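Local coordinates for rubisco operon transcriptional regulator (PDB 5Y2W), which probably represses carbon-uptake genes as a LysR-type transcription factor, its regulatory domain binding the metabolite 2-phosphoglycolate, at residues K195-S198 / V199-T203; A210-K213 / N214-A217; I51-R54 / M55-N58. All coordinates share one frame; numbering follows the deposited sequence.

Contact 1: residues K195-S198 / V199-T203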
loop_
_atom_site.group_PDB
_atom_site.type_symbol
_atom_site.label_atom_id
_atom_site.label_comp_id
_atom_site.label_asym_id
_atom_site.label_seq_id
_atom_site.Cartn_x
_atom_site.Cartn_y
_atom_site.Cartn_z
ATOM N N LYS A 195 6.166 5.970 28.596
ATOM C CA LYS A 195 7.161 5.061 28.026
ATOM C C LYS A 195 8.576 5.680 27.963
ATOM O O LYS A 195 8.826 6.697 27.296
ATOM C CB LYS A 195 6.720 4.654 26.610
ATOM C CG LYS A 195 7.646 3.716 25.841
ATOM C CD LYS A 195 7.358 3.797 24.334
ATOM C CE LYS A 195 8.170 2.798 23.504
ATOM N NZ LYS A 195 7.991 1.377 23.954
ATOM N N GLN A 196 9.498 5.037 28.671
ATOM C CA GLN A 196 10.918 5.335 28.580
ATOM C C GLN A 196 11.445 4.965 27.194
ATOM O O GLN A 196 11.492 3.783 26.830
ATOM C CB GLN A 196 11.646 4.520 29.654
ATOM C CG GLN A 196 11.239 4.928 31.058
ATOM C CD GLN A 196 11.417 6.426 31.239
ATOM O OE1 GLN A 196 10.466 7.133 31.567
ATOM N NE2 GLN A 196 12.616 6.931 30.930
ATOM N N LEU A 197 11.835 5.962 26.415
ATOM C CA LEU A 197 12.281 5.698 25.042
ATOM C C LEU A 197 13.732 5.270 24.958
ATOM O O LEU A 197 14.606 5.969 25.468
ATOM C CB LEU A 197 12.132 6.946 24.156
ATOM C CG LEU A 197 10.737 7.500 23.874
ATOM C CD1 LEU A 197 10.885 8.693 22.940
ATOM C CD2 LEU A 197 9.858 6.420 23.274
ATOM N N SER A 198 13.985 4.185 24.222
ATOM C CA SER A 198 15.347 3.794 23.820
ATOM C C SER A 198 16.107 4.963 23.214
ATOM O O SER A 198 15.519 5.914 22.694
ATOM C CB SER A 198 15.347 2.622 22.824
ATOM O OG SER A 198 14.717 2.984 21.591
ATOM N N VAL A 199 17.428 4.885 23.308
ATOM C CA VAL A 199 18.329 5.912 22.767
ATOM C C VAL A 199 18.258 5.947 21.248
ATOM O O VAL A 199 18.407 7.001 20.647
ATOM C CB VAL A 199 19.798 5.662 23.261
ATOM C CG1 VAL A 199 20.250 4.217 23.002
ATOM C CG2 VAL A 199 20.778 6.679 22.661
ATOM N N ILE A 200 18.033 4.781 20.629
ATOM C CA ILE A 200 17.877 4.690 19.161
ATOM C C ILE A 200 16.603 5.452 18.753
ATOM O O ILE A 200 16.646 6.385 17.943
ATOM C CB ILE A 200 17.725 3.233 18.674
ATOM C CG1 ILE A 200 18.837 2.328 19.205
ATOM C CG2 ILE A 200 17.704 3.208 17.155
ATOM C CD1 ILE A 200 18.321 0.980 19.702
ATOM N N THR A 201 15.490 5.040 19.369
ATOM C CA THR A 201 14.198 5.703 19.275
ATOM C C THR A 201 14.282 7.208 19.537
ATOM O O THR A 201 13.761 8.032 18.754
ATOM C CB THR A 201 13.228 5.109 20.300
ATOM O OG1 THR A 201 13.152 3.696 20.114
ATOM C CG2 THR A 201 11.829 5.727 20.148
ATOM N N GLN A 202 14.934 7.585 20.634
ATOM C CA GLN A 202 15.059 9.008 20.948
ATOM C C GLN A 202 15.860 9.687 19.846
ATOM O O GLN A 202 15.594 10.843 19.479
ATOM C CB GLN A 202 15.724 9.237 22.321
ATOM C CG GLN A 202 15.832 10.710 22.705
ATOM C CD GLN A 202 14.466 11.310 22.990
ATOM O OE1 GLN A 202 13.670 10.725 23.711
ATOM N NE2 GLN A 202 14.187 12.462 22.411
ATOM N N THR A 203 16.852 8.993 19.311
ATOM C CA THR A 203 17.725 9.642 18.285
ATOM C C THR A 203 16.904 9.898 17.003
ATOM O O THR A 203 17.047 10.922 16.348
ATOM C CB THR A 203 18.954 8.770 17.918
ATOM O OG1 THR A 203 19.573 8.259 19.111
ATOM C CG2 THR A 203 19.953 9.538 17.094
HETATM O O HOH W 1 11.825 3.091 22.711
#
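Ser-198 caps the helix that begins at Val-199, and Thr-201 and Gln-202 in the first turn answer it. Ser-198 is the N-cap residue. Its OG accepts a bond from Thr-201 N at 3.1 Å, although the modelled position of OG is less sure than the rest. Ser-198 O takes the first helical bond, from Gln-202 N at 2.7 Å. A water accepts from Ser-198 N at 2.9 Å. The same water lies 3.0 Å from Thr-201 OG1, but that oxygen is modelled too close to Ser-198 OG, so this second link is doubtful.

The tight, buried part is between Leu-197 and Thr-201. The two side chains cross at about a right angle. CG2 of the buried Thr-201 packs on Leu-197, 3.8 Å from its CD2. The solvent side is formed by Gln-202, which is partly exposed, and by the exposed Val-199, whose side chain sets off away from the loop segment. Gln-202 bends at chi2 (69°) and brings OE1 to 3.5 Å from Leu-197 CD1, while its NE2 bonds Asp-206 one turn further on.

The cap thus joins the loop after strand 186-192 to helix 199-211. That helix lies against the five-stranded sheet, where Ile-200 and Thr-201 both touch Leu-13 of strand 11-18.

Contact 2: residues A210-K213 / N214-A217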
loop_
_atom_site.group_PDB
_atom_site.type_symbol
_atom_site.label_atom_id
_atom_site.label_comp_id
_atom_site.label_asym_id
_atom_site.label_seq_id
_atom_site.Cartn_x
_atom_site.Cartn_y
_atom_site.Cartn_z
ATOM N N ALA A 210 13.913 17.482 13.606
ATOM C CA ALA A 210 14.822 18.481 13.077
ATOM C C ALA A 210 14.653 18.594 11.593
ATOM O O ALA A 210 14.529 19.680 11.079
ATOM C CB ALA A 210 16.264 18.117 13.442
ATOM N N VAL A 211 14.629 17.466 10.876
ATOM C CA VAL A 211 14.613 17.564 9.399
ATOM C C VAL A 211 13.300 18.121 8.849
ATOM O O VAL A 211 13.261 18.696 7.733
ATOM C CB VAL A 211 14.963 16.231 8.695
ATOM C CG1 VAL A 211 16.369 15.814 9.091
ATOM C CG2 VAL A 211 13.945 15.142 8.993
ATOM N N THR A 212 12.221 17.980 9.624
ATOM C CA THR A 212 10.925 18.445 9.152
ATOM C C THR A 212 10.570 19.835 9.603
ATOM O O THR A 212 9.435 20.272 9.346
ATOM C CB THR A 212 9.802 17.475 9.568
ATOM O OG1 THR A 212 9.801 17.299 10.995
ATOM C CG2 THR A 212 10.049 16.125 8.881
ATOM N N LYS A 213 11.510 20.549 10.233
ATOM C CA LYS A 213 11.075 21.640 11.065
ATOM C C LYS A 213 10.149 22.645 10.386
ATOM O O LYS A 213 9.016 22.782 10.836
ATOM C CB LYS A 213 12.187 22.330 11.817
ATOM C CG LYS A 213 11.573 23.344 12.763
ATOM C CD LYS A 213 12.554 23.972 13.732
ATOM C CE LYS A 213 11.867 25.087 14.529
ATOM N NZ LYS A 213 12.871 26.027 15.105
ATOM N N ASN A 214 10.563 23.342 9.328
ATOM C CA ASN A 214 9.609 24.317 8.683
ATOM C C ASN A 214 9.114 23.880 7.290
ATOM O O ASN A 214 8.854 24.694 6.409
ATOM C CB ASN A 214 10.205 25.732 8.639
ATOM C CG ASN A 214 10.436 26.294 10.023
ATOM O OD1 ASN A 214 11.575 26.468 10.447
ATOM N ND2 ASN A 214 9.353 26.526 10.761
ATOM N N MET A 215 8.978 22.573 7.125
ATOM C CA MET A 215 8.739 21.947 5.837
ATOM C C MET A 215 7.267 22.131 5.453
ATOM O O MET A 215 6.371 21.930 6.290
ATOM C CB MET A 215 9.118 20.453 5.966
ATOM C CG MET A 215 9.286 19.636 4.702
ATOM S SD MET A 215 9.621 17.922 5.215
ATOM C CE MET A 215 11.356 17.677 4.856
ATOM N N PRO A 216 7.010 22.542 4.198
ATOM C CA PRO A 216 5.655 22.582 3.596
ATOM C C PRO A 216 5.116 21.195 3.078
ATOM O O PRO A 216 5.745 20.165 3.321
ATOM C CB PRO A 216 5.846 23.566 2.435
ATOM C CG PRO A 216 7.284 23.363 2.011
ATOM C CD PRO A 216 8.061 22.986 3.249
ATOM N N ALA A 217 3.968 21.187 2.375
ATOM C CA ALA A 217 3.383 19.951 1.782
ATOM C C ALA A 217 2.714 20.214 0.428
ATOM O O ALA A 217 1.933 19.392 -0.063
ATOM C CB ALA A 217 2.389 19.309 2.745
#
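Met-215 folds back over Thr-212 in a beta turn at the C-terminal end of helix 199-211. The turn runs from Thr-212 to Met-215, with Lys-213 and Asn-214 at its corners. The helix belongs to a LysR substrate-binding domain, of the periplasmic-binding-protein clan. Thr-212 is the first residue to leave helical angles.

One backbone bond closes the turn, from Met-215 N to Thr-212 O at 3.2 Å. It joins residue i+3 to residue i, as a beta turn requires. It is nearly straight at the hydrogen (164°). The donor nevertheless sits well above the carbonyl plane, 54° out of it.

The side chains of Thr-212 and Met-215 cross obliquely. The methyl CG2 of Thr-212 approaches Met-215 SD at 4.1 Å. The threonine hydroxyl has a different role and bonds the carbonyl of Leu-208, back in the last turn of the helix. Both Thr-212 and Met-215 also touch Phe-24 of helix 24-35, so the thioether and the threonine share a neighbour on that helix. Met-215 reaches Leu-80 as well.

Lys-213 and Asn-214 are oriented otherwise. They run alongside each other in one direction, both on the exposed side of the turn. Lys-213 CG is 3.9 Å from Asn-214 OD1, and the lysine chain runs on extended to its amine.

The methionine bends at chi3 (-107°). That bend carries its methyl CE back toward the helix, 3.6 Å from Val-211 O.

Contact 3: residues I51-R54 / M55-N58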
loop_
_atom_site.group_PDB
_atom_site.type_symbol
_atom_site.label_atom_id
_atom_site.label_comp_id
_atom_site.label_asym_id
_atom_site.label_seq_id
_atom_site.Cartn_x
_atom_site.Cartn_y
_atom_site.Cartn_z
ATOM N N ILE A 51 -3.377 0.443 13.827
ATOM C CA ILE A 51 -2.315 0.999 14.610
ATOM C C ILE A 51 -2.708 1.155 16.084
ATOM O O ILE A 51 -1.851 1.093 16.941
ATOM C CB ILE A 51 -1.755 2.273 13.990
ATOM C CG1 ILE A 51 -0.540 2.750 14.766
ATOM C CG2 ILE A 51 -2.784 3.356 13.943
ATOM C CD1 ILE A 51 0.260 3.811 14.057
ATOM N N ARG A 52 -3.982 1.369 16.379
ATOM C CA ARG A 52 -4.466 1.377 17.771
ATOM C C ARG A 52 -4.131 0.037 18.435
ATOM O O ARG A 52 -3.642 0.010 19.556
ATOM C CB ARG A 52 -5.967 1.604 17.827
ATOM C CG ARG A 52 -6.542 1.789 19.231
ATOM C CD ARG A 52 -7.696 0.830 19.581
ATOM N NE ARG A 52 -8.879 1.006 18.734
ATOM C CZ ARG A 52 -9.213 0.256 17.674
ATOM N NH1 ARG A 52 -8.472 -0.774 17.277
ATOM N NH2 ARG A 52 -10.313 0.544 16.985
ATOM N N HIS A 53 -4.385 -1.062 17.731
ATOM C CA HIS A 53 -4.102 -2.392 18.256
ATOM C C HIS A 53 -2.631 -2.520 18.453
ATOM O O HIS A 53 -2.161 -3.061 19.435
ATOM C CB HIS A 53 -4.547 -3.518 17.303
ATOM C CG HIS A 53 -6.023 -3.586 17.093
ATOM N ND1 HIS A 53 -6.923 -3.633 18.141
ATOM C CD2 HIS A 53 -6.765 -3.626 15.958
ATOM C CE1 HIS A 53 -8.155 -3.692 17.661
ATOM N NE2 HIS A 53 -8.087 -3.684 16.341
ATOM N N ARG A 54 -1.854 -2.044 17.507
ATOM C CA ARG A 54 -0.434 -2.170 17.729
ATOM C C ARG A 54 -0.055 -1.462 19.022
ATOM O O ARG A 54 0.652 -2.024 19.862
ATOM C CB ARG A 54 0.357 -1.707 16.536
ATOM C CG ARG A 54 0.189 -2.655 15.337
ATOM C CD ARG A 54 1.122 -2.185 14.249
ATOM N NE ARG A 54 2.539 -2.432 14.520
ATOM C CZ ARG A 54 3.164 -3.610 14.313
ATOM N NH1 ARG A 54 4.458 -3.739 14.565
ATOM N NH2 ARG A 54 2.520 -4.660 13.841
ATOM N N MET A 55 -0.597 -0.272 19.218
ATOM C CA MET A 55 -0.318 0.506 20.414
ATOM C C MET A 55 -0.795 -0.206 21.666
ATOM O O MET A 55 -0.136 -0.138 22.693
ATOM C CB MET A 55 -0.996 1.881 20.350
ATOM C CG MET A 55 -0.385 2.930 19.388
ATOM S SD MET A 55 -1.593 4.277 19.108
ATOM C CE MET A 55 -0.513 5.423 18.283
ATOM N N GLN A 56 -1.946 -0.862 21.585
ATOM C CA GLN A 56 -2.520 -1.580 22.727
ATOM C C GLN A 56 -1.690 -2.765 23.163
ATOM O O GLN A 56 -1.739 -3.144 24.321
ATOM C CB GLN A 56 -3.894 -2.124 22.413
ATOM C CG GLN A 56 -4.931 -1.056 22.207
ATOM C CD GLN A 56 -6.266 -1.436 22.789
ATOM O OE1 GLN A 56 -6.365 -1.710 23.984
ATOM N NE2 GLN A 56 -7.307 -1.434 21.955
ATOM N N ASN A 57 -0.975 -3.363 22.228
ATOM C CA ASN A 57 -0.032 -4.447 22.518
ATOM C C ASN A 57 1.394 -3.923 22.568
ATOM O O ASN A 57 2.333 -4.697 22.456
ATOM C CB ASN A 57 -0.086 -5.516 21.435
ATOM C CG ASN A 57 -1.473 -5.922 21.101
ATOM O OD1 ASN A 57 -2.404 -5.596 21.807
ATOM N ND2 ASN A 57 -1.626 -6.638 20.002
ATOM N N ASN A 58 1.554 -2.608 22.696
ATOM C CA ASN A 58 2.887 -1.980 22.783
ATOM C C ASN A 58 3.945 -2.469 21.778
ATOM O O ASN A 58 5.103 -2.671 22.151
ATOM C CB ASN A 58 3.409 -2.165 24.202
ATOM C CG ASN A 58 4.783 -1.554 24.403
ATOM O OD1 ASN A 58 5.084 -0.455 23.940
ATOM N ND2 ASN A 58 5.628 -2.288 25.062
#
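Three i+4 to i backbone bonds, given by Met-55, Gln-56 and Asn-57 to Ile-51, Arg-52 and His-53, hold the last turn of helix 48-56, with Gln-56 N 2.8 Å from Arg-52 O. The helix then ends in a Schellman motif. Asn-58, with positive phi, is its C-prime residue: Asn-58 N bonds Met-55 O, and Glu-59 N reaches back to Arg-54 O.

The buried face belongs to Ile-51 and Met-55. Ile-51 CG1 and Met-55 CE meet loosely at 4.4 Å. The methionine chain is extended beyond CG and puts its end on the sheet, where both residues touch Tyr-63 and Val-65 of strand 62-65.

On the outer face, Gln-56 follows the arginine chain of Arg-52 outward. Gln-56 NE2 comes to 3.3 Å from Arg-52 CD, so the amide meets the aliphatic part of the arginine. The guanidinium and amide planes are 69° apart. Arg-52 NH1 stands over one face of the His-53 ring, 2.9 Å above its plane and offset toward the rim. Arg-54 turns another way, beside Lys-44 of strand 39-46, and forms a salt bridge with Asp-60.

Ile-51 and Met-55 thus face the sheet, while Arg-52, His-53 and Gln-56 group on the more exposed side. The nearby guanidinium would probably disfavour protonation of His-53.

How the contacts relate
Contacts 1 and 2 mark the two ends of helix 199-211: contact 1 caps its start and contact 2 turns the chain out of it. Their centres are 21 Å apart. Contact 3 ends a different helix, 48-56, yet it touches contact 1. There Lys-195 NZ lies 3.4 Å from Asn-58 OD1, a weak hydrogen bond between the loop before one helix and the end of another. Contacts 2 and 3 stay apart, about 17 Å between nearest atoms. Contact 3 lies near the pocket: the side chain of Ile-51 is about 7 Å from the bound 2-phosphoglycolate, and the ligand residues Asn-47 and His-48 come just before it in the chain.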